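Local structure of virulence factor (Pectobacterium carotovorum, 2W3Y) at residues Lys127-Phe132 against Thr142-Phe147; Lys203-Ser208 against Val215-Gly220; Thr146-Phe151 against Tyr168-Ser173. The protein is an S-palmitoylated virulence factor of a Drosophila pathogen that binds to lipid vesicles. All blocks are in the same frame, centred on the assembly; numbering follows the deposited sequence.

Overall arrangement
The three contacts lie round one bound palmitic acid, which all of them touch. Interactions 1 and 3 share Thr146 and Phe147 of helix 142-159: its start packs on helix 125-134, and its next turn faces strand 166-179 of the mixed sheet. Their centres are about 9 Å apart, and they meet where Val129 CG1 lies 3.5 Å from Tyr170 OH. Interaction 2 comes later in the chain, with its centre about 14 Å from each of the others; it joins the loop after strand 185-198 to strand 214-228 of the same sheet and touches interaction 1 through Ser128 and Leu217. Together helices, loop and sheet surround the fatty chain, consistent with an S-palmitoylated protein.

Interaction 1: Lys127-Phe132 against Thr142-Phe147; sequences KSVIQF and TGFATF. With PLM (palmitic acid), chain C.
Ile130 and Val129 of helix 125-134 meet the ring of Phe144, which stands near the start of helix 142-159, in a buried packing of two successive helices of this alpha/beta fold. A CH-pi contact joins them. The methyl CD1 of Ile130 sits over the middle of one face of Phe144, 3.4 Å from the ring centroid and only 9° off the ring normal. Both side chains reach between the helices from opposite directions: Phe144 holds CG anti to its backbone N (chi1 176°), and the branch of Ile130 that carries the terminal methyl is the one that meets the ring. A flat aromatic ring suits this buried, apolar place because it gives the methyl a whole face to rest on.

Apolar contacts complete it. Ile130 CG1 comes to 3.4 Å from Phe144 CD2, while Val129 CG1 approaches Phe144 CZ at 4.1 Å, its side chain crossing that of the phenylalanine at about a right angle. Phe266 of strand 262-266 touches both Ile130 and Phe144, extending the apolar cluster into the sheet.

Val129 and Phe132 also line the lipid site. Both methyls of Val129 meet the acyl chain, CG1 near atom CD and CG2 3.7 Å from C7 of the palmitic acid. Three residues on, the ring of Phe132 presents its edge to the lipid, with CD2 lying 3.8 Å from atom CE near the end of the fatty chain.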
loop_
_atom_site.group_PDB
_atom_site.type_symbol
_atom_site.label_atom_id
_atom_site.label_comp_id
_atom_site.label_asym_id
_atom_site.label_seq_id
_atom_site.Cartn_x
_atom_site.Cartn_y
_atom_site.Cartn_z
ATOM N N LYS A 127 -12.519 -6.442 -7.435
ATOM C CA LYS A 127 -13.403 -5.795 -6.444
ATOM C C LYS A 127 -13.193 -6.317 -5.006
ATOM O O LYS A 127 -13.182 -5.533 -4.048
ATOM C CB LYS A 127 -14.872 -5.960 -6.844
ATOM C CG LYS A 127 -15.837 -5.080 -6.049
ATOM C CD LYS A 127 -17.210 -5.089 -6.681
ATOM C CE LYS A 127 -17.926 -3.762 -6.474
ATOM N NZ LYS A 127 -19.136 -3.653 -7.337
ATOM N N SER A 128 -13.042 -7.635 -4.858
ATOM C CA SER A 128 -12.734 -8.222 -3.557
ATOM C C SER A 128 -11.443 -7.664 -2.969
ATOM O O SER A 128 -11.393 -7.407 -1.774
ATOM C CB SER A 128 -12.667 -9.754 -3.620
ATOM O OG SER A 128 -13.861 -10.280 -4.188
ATOM N N VAL A 129 -10.416 -7.487 -3.803
ATOM C CA VAL A 129 -9.133 -6.905 -3.357
ATOM C C VAL A 129 -9.295 -5.463 -2.853
ATOM O O VAL A 129 -8.836 -5.146 -1.763
ATOM C CB VAL A 129 -8.012 -6.999 -4.445
ATOM C CG1 VAL A 129 -6.750 -6.253 -4.017
ATOM C CG2 VAL A 129 -7.669 -8.464 -4.752
ATOM N N ILE A 130 -9.938 -4.599 -3.643
ATOM C CA ILE A 130 -10.127 -3.195 -3.238
ATOM C C ILE A 130 -10.940 -3.114 -1.939
ATOM O O ILE A 130 -10.585 -2.373 -1.009
ATOM C CB ILE A 130 -10.797 -2.312 -4.370
ATOM C CG1 ILE A 130 -9.936 -2.248 -5.634
ATOM C CG2 ILE A 130 -11.111 -0.887 -3.875
ATOM C CD1 ILE A 130 -8.544 -1.571 -5.478
ATOM N N GLN A 131 -12.018 -3.893 -1.871
ATOM C CA GLN A 131 -12.908 -3.830 -0.720
ATOM C C GLN A 131 -12.214 -4.285 0.565
ATOM O O GLN A 131 -12.439 -3.694 1.619
ATOM C CB GLN A 131 -14.207 -4.590 -0.971
ATOM C CG GLN A 131 -15.038 -3.917 -2.065
ATOM C CD GLN A 131 -16.451 -4.460 -2.197
ATOM O OE1 GLN A 131 -16.726 -5.640 -1.935
ATOM N NE2 GLN A 131 -17.360 -3.593 -2.610
ATOM N N PHE A 132 -11.373 -5.313 0.446
ATOM C CA PHE A 132 -10.547 -5.802 1.558
ATOM C C PHE A 132 -9.435 -4.801 1.908
ATOM O O PHE A 132 -9.183 -4.557 3.066
ATOM C CB PHE A 132 -9.965 -7.183 1.231
ATOM C CG PHE A 132 -9.042 -7.738 2.305
ATOM C CD1 PHE A 132 -9.567 -8.367 3.440
ATOM C CD2 PHE A 132 -7.653 -7.638 2.170
ATOM C CE1 PHE A 132 -8.719 -8.891 4.437
ATOM C CE2 PHE A 132 -6.791 -8.155 3.167
ATOM C CZ PHE A 132 -7.322 -8.775 4.290
ATOM N N THR A 142 -13.608 -0.942 -12.675
ATOM C CA THR A 142 -13.202 -1.575 -13.945
ATOM C C THR A 142 -11.794 -1.197 -14.387
ATOM O O THR A 142 -11.121 -2.007 -15.039
ATOM C CB THR A 142 -14.189 -1.294 -15.123
ATOM O OG1 THR A 142 -14.294 0.122 -15.334
ATOM C CG2 THR A 142 -15.558 -1.900 -14.844
ATOM N N GLY A 143 -11.363 0.027 -14.058
ATOM C CA GLY A 143 -9.989 0.472 -14.311
ATOM C C GLY A 143 -8.943 -0.331 -13.545
ATOM O O GLY A 143 -7.962 -0.801 -14.127
ATOM N N PHE A 144 -9.139 -0.482 -12.236
ATOM C CA PHE A 144 -8.276 -1.349 -11.420
ATOM C C PHE A 144 -8.323 -2.804 -11.927
ATOM O O PHE A 144 -7.285 -3.476 -11.991
ATOM C CB PHE A 144 -8.663 -1.266 -9.942
ATOM C CG PHE A 144 -7.889 -2.205 -9.053
ATOM C CD1 PHE A 144 -6.549 -1.959 -8.760
ATOM C CD2 PHE A 144 -8.492 -3.336 -8.512
ATOM C CE1 PHE A 144 -5.818 -2.836 -7.935
ATOM C CE2 PHE A 144 -7.764 -4.222 -7.688
ATOM C CZ PHE A 144 -6.422 -3.953 -7.398
ATOM N N ALA A 145 -9.519 -3.286 -12.291
ATOM C CA ALA A 145 -9.666 -4.646 -12.830
ATOM C C ALA A 145 -8.794 -4.899 -14.062
ATOM O O ALA A 145 -8.169 -5.966 -14.167
ATOM C CB ALA A 145 -11.143 -5.007 -13.109
ATOM N N THR A 146 -8.755 -3.934 -14.989
ATOM C CA THR A 146 -7.861 -4.003 -16.148
ATOM C C THR A 146 -6.388 -3.990 -15.721
ATOM O O THR A 146 -5.578 -4.773 -16.235
ATOM C CB THR A 146 -8.144 -2.875 -17.208
ATOM O OG1 THR A 146 -9.471 -3.029 -17.726
ATOM C CG2 THR A 146 -7.160 -2.937 -18.365
ATOM N N PHE A 147 -6.034 -3.114 -14.783
ATOM C CA PHE A 147 -4.649 -3.088 -14.297
ATOM C C PHE A 147 -4.214 -4.459 -13.739
ATOM O O PHE A 147 -3.128 -4.966 -14.067
ATOM C CB PHE A 147 -4.448 -2.028 -13.203
ATOM C CG PHE A 147 -3.208 -2.265 -12.383
ATOM C CD1 PHE A 147 -1.956 -1.917 -12.889
ATOM C CD2 PHE A 147 -3.287 -2.908 -11.137
ATOM C CE1 PHE A 147 -0.794 -2.167 -12.161
ATOM C CE2 PHE A 147 -2.124 -3.177 -10.406
ATOM C CZ PHE A 147 -0.887 -2.809 -10.924
HETATM C C1 PLM C . -6.208 -11.292 -12.108
HETATM O O2 PLM C . -6.104 -12.056 -13.105
HETATM C C2 PLM C . -5.711 -11.743 -10.740
HETATM C C3 PLM C . -4.454 -11.013 -10.275
HETATM C C4 PLM C . -3.943 -11.502 -8.918
HETATM C C5 PLM C . -4.754 -10.954 -7.743
HETATM C C6 PLM C . -4.679 -11.850 -6.507
HETATM C C7 PLM C . -5.120 -11.100 -5.252
HETATM C C8 PLM C . -5.698 -12.018 -4.169
HETATM C C9 PLM C . -4.711 -12.123 -3.008
HETATM C CA PLM C . -5.190 -11.463 -1.719
HETATM C CB PLM C . -4.340 -10.250 -1.360
HETATM C CC PLM C . -5.136 -9.287 -0.494
HETATM C CD PLM C . -4.898 -7.835 -0.886
HETATM C CE PLM C . -4.339 -7.063 0.299
HETATM C CF PLM C . -4.504 -5.560 0.120
#

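Interaction 2: Lys203-Ser208 against Val215-Gly220. With PLM (palmitic acid), chain C.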
loop_
_atom_site.group_PDB
_atom_site.type_symbol
_atom_site.label_atom_id
_atom_site.label_comp_id
_atom_site.label_asym_id
_atom_site.label_seq_id
_atom_site.Cartn_x
_atom_site.Cartn_y
_atom_site.Cartn_z
ATOM N N LYS A 203 -1.785 -20.577 -7.122
ATOM C CA LYS A 203 -1.121 -19.789 -8.177
ATOM C C LYS A 203 -2.005 -19.491 -9.384
ATOM O O LYS A 203 -1.884 -18.422 -9.986
ATOM C CB LYS A 203 0.234 -20.393 -8.584
ATOM C CG LYS A 203 1.249 -20.271 -7.462
ATOM C CD LYS A 203 2.544 -20.990 -7.740
ATOM C CE LYS A 203 3.445 -20.959 -6.513
ATOM N NZ LYS A 203 4.783 -21.573 -6.832
ATOM N N LYS A 204 -2.899 -20.435 -9.694
ATOM C CA LYS A 204 -3.965 -20.298 -10.706
ATOM C C LYS A 204 -4.769 -18.991 -10.652
ATOM O O LYS A 204 -5.249 -18.521 -11.684
ATOM C CB LYS A 204 -4.951 -21.466 -10.567
ATOM C CG LYS A 204 -4.964 -22.478 -11.720
ATOM C CD LYS A 204 -3.649 -23.267 -11.855
ATOM C CE LYS A 204 -3.865 -24.794 -11.854
ATOM N NZ LYS A 204 -4.077 -25.334 -10.465
ATOM N N ILE A 205 -4.921 -18.424 -9.454
ATOM C CA ILE A 205 -5.712 -17.197 -9.245
ATOM C C ILE A 205 -5.222 -16.013 -10.095
ATOM O O ILE A 205 -6.036 -15.208 -10.585
ATOM C CB ILE A 205 -5.776 -16.813 -7.743
ATOM C CG1 ILE A 205 -6.558 -17.873 -6.963
ATOM C CG2 ILE A 205 -6.404 -15.404 -7.535
ATOM C CD1 ILE A 205 -6.375 -17.795 -5.450
ATOM N N ALA A 206 -3.901 -15.932 -10.286
ATOM C CA ALA A 206 -3.259 -14.841 -11.047
ATOM C C ALA A 206 -3.648 -14.744 -12.532
ATOM O O ALA A 206 -3.408 -13.720 -13.182
ATOM C CB ALA A 206 -1.726 -14.906 -10.889
ATOM N N THR A 207 -4.259 -15.795 -13.067
ATOM C CA THR A 207 -4.775 -15.762 -14.447
ATOM C C THR A 207 -6.280 -16.042 -14.568
ATOM O O THR A 207 -6.741 -16.543 -15.591
ATOM C CB THR A 207 -4.012 -16.754 -15.343
ATOM O OG1 THR A 207 -4.041 -18.052 -14.738
ATOM C CG2 THR A 207 -2.558 -16.291 -15.552
ATOM N N SER A 208 -7.043 -15.704 -13.533
ATOM C CA SER A 208 -8.458 -16.059 -13.472
ATOM C C SER A 208 -9.394 -14.845 -13.543
ATOM O O SER A 208 -10.605 -14.997 -13.378
ATOM C CB SER A 208 -8.735 -16.807 -12.173
ATOM O OG SER A 208 -8.762 -15.886 -11.094
ATOM N N VAL A 215 -13.812 -18.817 -7.865
ATOM C CA VAL A 215 -12.470 -19.023 -7.309
ATOM C C VAL A 215 -12.481 -18.859 -5.784
ATOM O O VAL A 215 -13.133 -17.953 -5.250
ATOM C CB VAL A 215 -11.365 -18.123 -7.982
ATOM C CG1 VAL A 215 -11.543 -18.043 -9.501
ATOM C CG2 VAL A 215 -11.323 -16.726 -7.390
ATOM N N ASN A 216 -11.770 -19.742 -5.087
ATOM C CA ASN A 216 -11.666 -19.663 -3.635
ATOM C C ASN A 216 -10.493 -18.776 -3.240
ATOM O O ASN A 216 -9.344 -19.060 -3.568
ATOM C CB ASN A 216 -11.539 -21.060 -2.997
ATOM C CG ASN A 216 -11.526 -21.018 -1.461
ATOM O OD1 ASN A 216 -12.412 -20.430 -0.828
ATOM N ND2 ASN A 216 -10.513 -21.655 -0.857
ATOM N N LEU A 217 -10.803 -17.677 -2.563
ATOM C CA LEU A 217 -9.774 -16.807 -2.005
ATOM C C LEU A 217 -9.648 -17.114 -0.526
ATOM O O LEU A 217 -10.553 -16.796 0.259
ATOM C CB LEU A 217 -10.133 -15.333 -2.213
ATOM C CG LEU A 217 -10.458 -14.822 -3.617
ATOM C CD1 LEU A 217 -10.785 -13.324 -3.550
ATOM C CD2 LEU A 217 -9.307 -15.097 -4.597
ATOM N N GLU A 218 -8.544 -17.751 -0.152
ATOM C CA GLU A 218 -8.238 -18.032 1.254
ATOM C C GLU A 218 -6.810 -17.588 1.557
ATOM O O GLU A 218 -5.852 -18.312 1.269
ATOM C CB GLU A 218 -8.451 -19.525 1.606
ATOM C CG GLU A 218 -8.347 -19.803 3.126
ATOM C CD GLU A 218 -8.325 -21.288 3.500
ATOM O OE1 GLU A 218 -7.488 -22.058 2.968
ATOM O OE2 GLU A 218 -9.134 -21.679 4.367
ATOM N N PHE A 219 -6.671 -16.374 2.091
ATOM C CA PHE A 219 -5.350 -15.793 2.352
ATOM C C PHE A 219 -5.280 -15.250 3.758
ATOM O O PHE A 219 -6.173 -14.530 4.205
ATOM C CB PHE A 219 -5.014 -14.664 1.366
ATOM C CG PHE A 219 -4.849 -15.113 -0.051
ATOM C CD1 PHE A 219 -3.587 -15.426 -0.550
ATOM C CD2 PHE A 219 -5.956 -15.199 -0.903
ATOM C CE1 PHE A 219 -3.426 -15.834 -1.877
ATOM C CE2 PHE A 219 -5.817 -15.605 -2.225
ATOM C CZ PHE A 219 -4.539 -15.924 -2.720
ATOM N N GLY A 220 -4.209 -15.608 4.458
ATOM C CA GLY A 220 -3.900 -15.008 5.739
ATOM C C GLY A 220 -3.015 -13.812 5.459
ATOM O O GLY A 220 -1.947 -13.947 4.870
HETATM C C1 PLM C . -6.208 -11.292 -12.108
HETATM O O2 PLM C . -6.104 -12.056 -13.105
HETATM C C2 PLM C . -5.711 -11.743 -10.740
HETATM C C3 PLM C . -4.454 -11.013 -10.275
HETATM C C4 PLM C . -3.943 -11.502 -8.918
HETATM C C5 PLM C . -4.754 -10.954 -7.743
HETATM C C6 PLM C . -4.679 -11.850 -6.507
HETATM C C7 PLM C . -5.120 -11.100 -5.252
HETATM C C8 PLM C . -5.698 -12.018 -4.169
HETATM C C9 PLM C . -4.711 -12.123 -3.008
HETATM C CA PLM C . -5.190 -11.463 -1.719
HETATM C CB PLM C . -4.340 -10.250 -1.360
HETATM C CC PLM C . -5.136 -9.287 -0.494
HETATM C CD PLM C . -4.898 -7.835 -0.886
HETATM C CE PLM C . -4.339 -7.063 0.299
HETATM C CF PLM C . -4.504 -5.560 0.120
#
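Ile205, in a short 3-10 turn, inserts its side chain against Asn216, Leu217 and Phe219 of strand 214-228, so that the loop after strand 185-198 folds over a strand of the mixed sheet. The methyl CD1 makes most of the contact: it lies 3.7 Å from the backbone atom Asn216 O, and 3.8 Å from CZ of Phe219, where it comes up to the edge of the ring near its plane. Leu217 adds CD2, 4.1 Å from Ile205 CD1. A long, branched aliphatic residue fits here because one side chain can touch backbone, leucine and ring together. Nearer the start of the strand, Ser208 meets Val215, with OG 3.9 Å from CG1.

The next shell fixes these groups. Ser208 OG turns back on its own loop and donates to Ile205 O at 2.9 Å, arriving at a C=O...O angle of 123°; the same carbonyl accepts from Ser208 N, and the two bonds fasten the end of the turn. On the strand side, Val215, Leu217 and Phe219 are bonded through their backbones to strand 109-121, and Phe198 meets Phe219 edge-to-face.

Palmitic acid touches both segments. Its acyl carbon, with a single modelled oxygen, lies by the backbone of Ala206 and Ser208, and the next carbon, C2, is 3.5 Å from Ile205 O. Farther along the lipid, C9 rests over the centre of one face of Phe219, 3.7 Å above the plane.

Interaction 3: Thr146-Phe151 against Tyr168-Ser173; sequences TFLQNF and YLYAYS. With PLM (palmitic acid), chain C.
Tyr168 and Tyr170, extending from strand 166-179 of the mixed sheet, converge with their phenol ends on the methyl CD1 of Leu148 in helix 142-159. This is a buried helix-on-sheet contact made by side-chain ends alone: the nearest CA atoms, those of Leu148 and Tyr170, are 12.6 Å apart, and long tyrosines suit so wide a separation of the backbones.

Tyr168 comes first. With CG anti to the backbone N (chi1 -175°), its ring extends toward the helix until OH lies 4.3 Å from Leu148 CD1. That hydroxyl accepts a hydrogen bond from Tyr170 OH, at 2.8 Å, and is also bonded to Gln43 OE1 of the neighbouring strand 40-49. Tyr168 OH thus links Tyr170 OH to Gln43 in a short polar chain, which ties the two rings together beside the leucine.

Tyr170, two residues on and so on the same side of the strand, crosses Leu148 at about a right angle and brings OH to 3.9 Å from CD1. Its ring offers its edge to Tyr168 CE2 and one face to the lipid: the terminal carbon CF of the palmitic acid lies 3.6 Å above that face, displaced toward the rim. Leu148 meanwhile packs against the other end of the fatty chain, its CG 3.7 Å from C3. The adjacent Gln149 touches Cys209, the chain's one cysteine and therefore the probable site of S-palmitoylation.

Tyr172, next on this side, stands beside the lipid's terminal carbon, and its OH is hydrogen-bonded to Ala133 O of helix 125-134.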
loop_
_atom_site.group_PDB
_atom_site.type_symbol
_atom_site.label_atom_id
_atom_site.label_comp_id
_atom_site.label_asym_id
_atom_site.label_seq_id
_atom_site.Cartn_x
_atom_site.Cartn_y
_atom_site.Cartn_z
ATOM N N THR A 146 -8.755 -3.934 -14.989
ATOM C CA THR A 146 -7.861 -4.003 -16.148
ATOM C C THR A 146 -6.388 -3.990 -15.721
ATOM O O THR A 146 -5.578 -4.773 -16.235
ATOM C CB THR A 146 -8.144 -2.875 -17.208
ATOM O OG1 THR A 146 -9.471 -3.029 -17.726
ATOM C CG2 THR A 146 -7.160 -2.937 -18.365
ATOM N N PHE A 147 -6.034 -3.114 -14.783
ATOM C CA PHE A 147 -4.649 -3.088 -14.297
ATOM C C PHE A 147 -4.214 -4.459 -13.739
ATOM O O PHE A 147 -3.128 -4.966 -14.067
ATOM C CB PHE A 147 -4.448 -2.028 -13.203
ATOM C CG PHE A 147 -3.208 -2.265 -12.383
ATOM C CD1 PHE A 147 -1.956 -1.917 -12.889
ATOM C CD2 PHE A 147 -3.287 -2.908 -11.137
ATOM C CE1 PHE A 147 -0.794 -2.167 -12.161
ATOM C CE2 PHE A 147 -2.124 -3.177 -10.406
ATOM C CZ PHE A 147 -0.887 -2.809 -10.924
ATOM N N LEU A 148 -5.056 -5.030 -12.879
ATOM C CA LEU A 148 -4.709 -6.227 -12.115
ATOM C C LEU A 148 -4.635 -7.426 -13.042
ATOM O O LEU A 148 -3.747 -8.281 -12.908
ATOM C CB LEU A 148 -5.707 -6.464 -10.969
ATOM C CG LEU A 148 -5.317 -7.446 -9.859
ATOM C CD1 LEU A 148 -4.163 -6.917 -8.990
ATOM C CD2 LEU A 148 -6.531 -7.832 -9.014
ATOM N N GLN A 149 -5.559 -7.468 -14.005
ATOM C CA GLN A 149 -5.598 -8.531 -14.991
ATOM C C GLN A 149 -4.296 -8.584 -15.797
ATOM O O GLN A 149 -3.677 -9.669 -15.942
ATOM C CB GLN A 149 -6.837 -8.370 -15.887
ATOM C CG GLN A 149 -6.931 -9.353 -17.029
ATOM C CD GLN A 149 -8.321 -9.389 -17.634
ATOM O OE1 GLN A 149 -8.868 -8.360 -18.063
ATOM N NE2 GLN A 149 -8.903 -10.577 -17.670
ATOM N N ASN A 150 -3.875 -7.420 -16.298
ATOM C CA ASN A 150 -2.648 -7.321 -17.076
ATOM C C ASN A 150 -1.412 -7.606 -16.224
ATOM O O ASN A 150 -0.506 -8.307 -16.674
ATOM C CB ASN A 150 -2.520 -5.954 -17.744
ATOM C CG ASN A 150 -3.592 -5.717 -18.801
ATOM O OD1 ASN A 150 -4.202 -6.660 -19.320
ATOM N ND2 ASN A 150 -3.829 -4.455 -19.118
ATOM N N PHE A 151 -1.388 -7.073 -14.999
ATOM C CA PHE A 151 -0.289 -7.344 -14.079
ATOM C C PHE A 151 -0.216 -8.841 -13.723
ATOM O O PHE A 151 0.874 -9.391 -13.558
ATOM C CB PHE A 151 -0.378 -6.491 -12.815
ATOM C CG PHE A 151 0.855 -6.581 -11.953
ATOM C CD1 PHE A 151 2.041 -5.958 -12.348
ATOM C CD2 PHE A 151 0.846 -7.321 -10.777
ATOM C CE1 PHE A 151 3.196 -6.060 -11.568
ATOM C CE2 PHE A 151 2.009 -7.419 -9.978
ATOM C CZ PHE A 151 3.172 -6.788 -10.376
ATOM N N TYR A 168 3.989 -12.045 -1.451
ATOM C CA TYR A 168 3.153 -11.040 -2.124
ATOM C C TYR A 168 2.695 -9.980 -1.128
ATOM O O TYR A 168 1.947 -10.277 -0.183
ATOM C CB TYR A 168 1.959 -11.719 -2.799
ATOM C CG TYR A 168 1.048 -10.837 -3.658
ATOM C CD1 TYR A 168 1.560 -10.054 -4.708
ATOM C CD2 TYR A 168 -0.331 -10.841 -3.449
ATOM C CE1 TYR A 168 0.699 -9.257 -5.510
ATOM C CE2 TYR A 168 -1.196 -10.076 -4.244
ATOM C CZ TYR A 168 -0.671 -9.278 -5.271
ATOM O OH TYR A 168 -1.540 -8.534 -6.060
ATOM N N LEU A 169 3.164 -8.749 -1.345
ATOM C CA LEU A 169 2.930 -7.621 -0.440
ATOM C C LEU A 169 2.213 -6.469 -1.168
ATOM O O LEU A 169 2.447 -6.247 -2.353
ATOM C CB LEU A 169 4.269 -7.118 0.154
ATOM C CG LEU A 169 5.213 -8.064 0.931
ATOM C CD1 LEU A 169 6.114 -8.883 0.003
ATOM C CD2 LEU A 169 6.099 -7.294 1.927
ATOM N N TYR A 170 1.316 -5.790 -0.454
ATOM C CA TYR A 170 0.750 -4.514 -0.859
ATOM C C TYR A 170 1.388 -3.434 0.010
ATOM O O TYR A 170 1.285 -3.481 1.232
ATOM C CB TYR A 170 -0.777 -4.484 -0.687
ATOM C CG TYR A 170 -1.520 -5.008 -1.887
ATOM C CD1 TYR A 170 -1.296 -6.304 -2.327
ATOM C CD2 TYR A 170 -2.434 -4.206 -2.605
ATOM C CE1 TYR A 170 -1.946 -6.812 -3.427
ATOM C CE2 TYR A 170 -3.104 -4.721 -3.734
ATOM C CZ TYR A 170 -2.829 -6.037 -4.130
ATOM O OH TYR A 170 -3.432 -6.641 -5.218
ATOM N N ALA A 171 2.074 -2.492 -0.642
ATOM C CA ALA A 171 2.653 -1.318 0.013
ATOM C C ALA A 171 1.914 -0.114 -0.574
ATOM O O ALA A 171 2.178 0.294 -1.711
ATOM C CB ALA A 171 4.129 -1.237 -0.253
ATOM N N TYR A 172 0.984 0.431 0.196
ATOM C CA TYR A 172 -0.009 1.337 -0.351
ATOM C C TYR A 172 -0.486 2.407 0.611
ATOM O O TYR A 172 -0.143 2.386 1.800
ATOM C CB TYR A 172 -1.209 0.544 -0.936
ATOM C CG TYR A 172 -2.145 -0.163 0.048
ATOM C CD1 TYR A 172 -3.440 0.314 0.279
ATOM C CD2 TYR A 172 -1.744 -1.334 0.725
ATOM C CE1 TYR A 172 -4.325 -0.348 1.169
ATOM C CE2 TYR A 172 -2.610 -1.996 1.608
ATOM C CZ TYR A 172 -3.906 -1.502 1.817
ATOM O OH TYR A 172 -4.765 -2.151 2.685
ATOM N N SER A 173 -1.231 3.375 0.069
ATOM C CA SER A 173 -1.971 4.348 0.854
ATOM C C SER A 173 -3.421 4.407 0.374
ATOM O O SER A 173 -3.707 4.085 -0.791
ATOM C CB SER A 173 -1.313 5.752 0.804
ATOM O OG SER A 173 -1.339 6.321 -0.498
HETATM C C1 PLM C . -6.208 -11.292 -12.108
HETATM O O2 PLM C . -6.104 -12.056 -13.105
HETATM C C2 PLM C . -5.711 -11.743 -10.740
HETATM C C3 PLM C . -4.454 -11.013 -10.275
HETATM C C4 PLM C . -3.943 -11.502 -8.918
HETATM C C5 PLM C . -4.754 -10.954 -7.743
HETATM C C6 PLM C . -4.679 -11.850 -6.507
HETATM C C7 PLM C . -5.120 -11.100 -5.252
HETATM C C8 PLM C . -5.698 -12.018 -4.169
HETATM C C9 PLM C . -4.711 -12.123 -3.008
HETATM C CA PLM C . -5.190 -11.463 -1.719
HETATM C CB PLM C . -4.340 -10.250 -1.360
HETATM C CC PLM C . -5.136 -9.287 -0.494
HETATM C CD PLM C . -4.898 -7.835 -0.886
HETATM C CE PLM C . -4.339 -7.063 0.299
HETATM C CF PLM C . -4.504 -5.560 0.120
#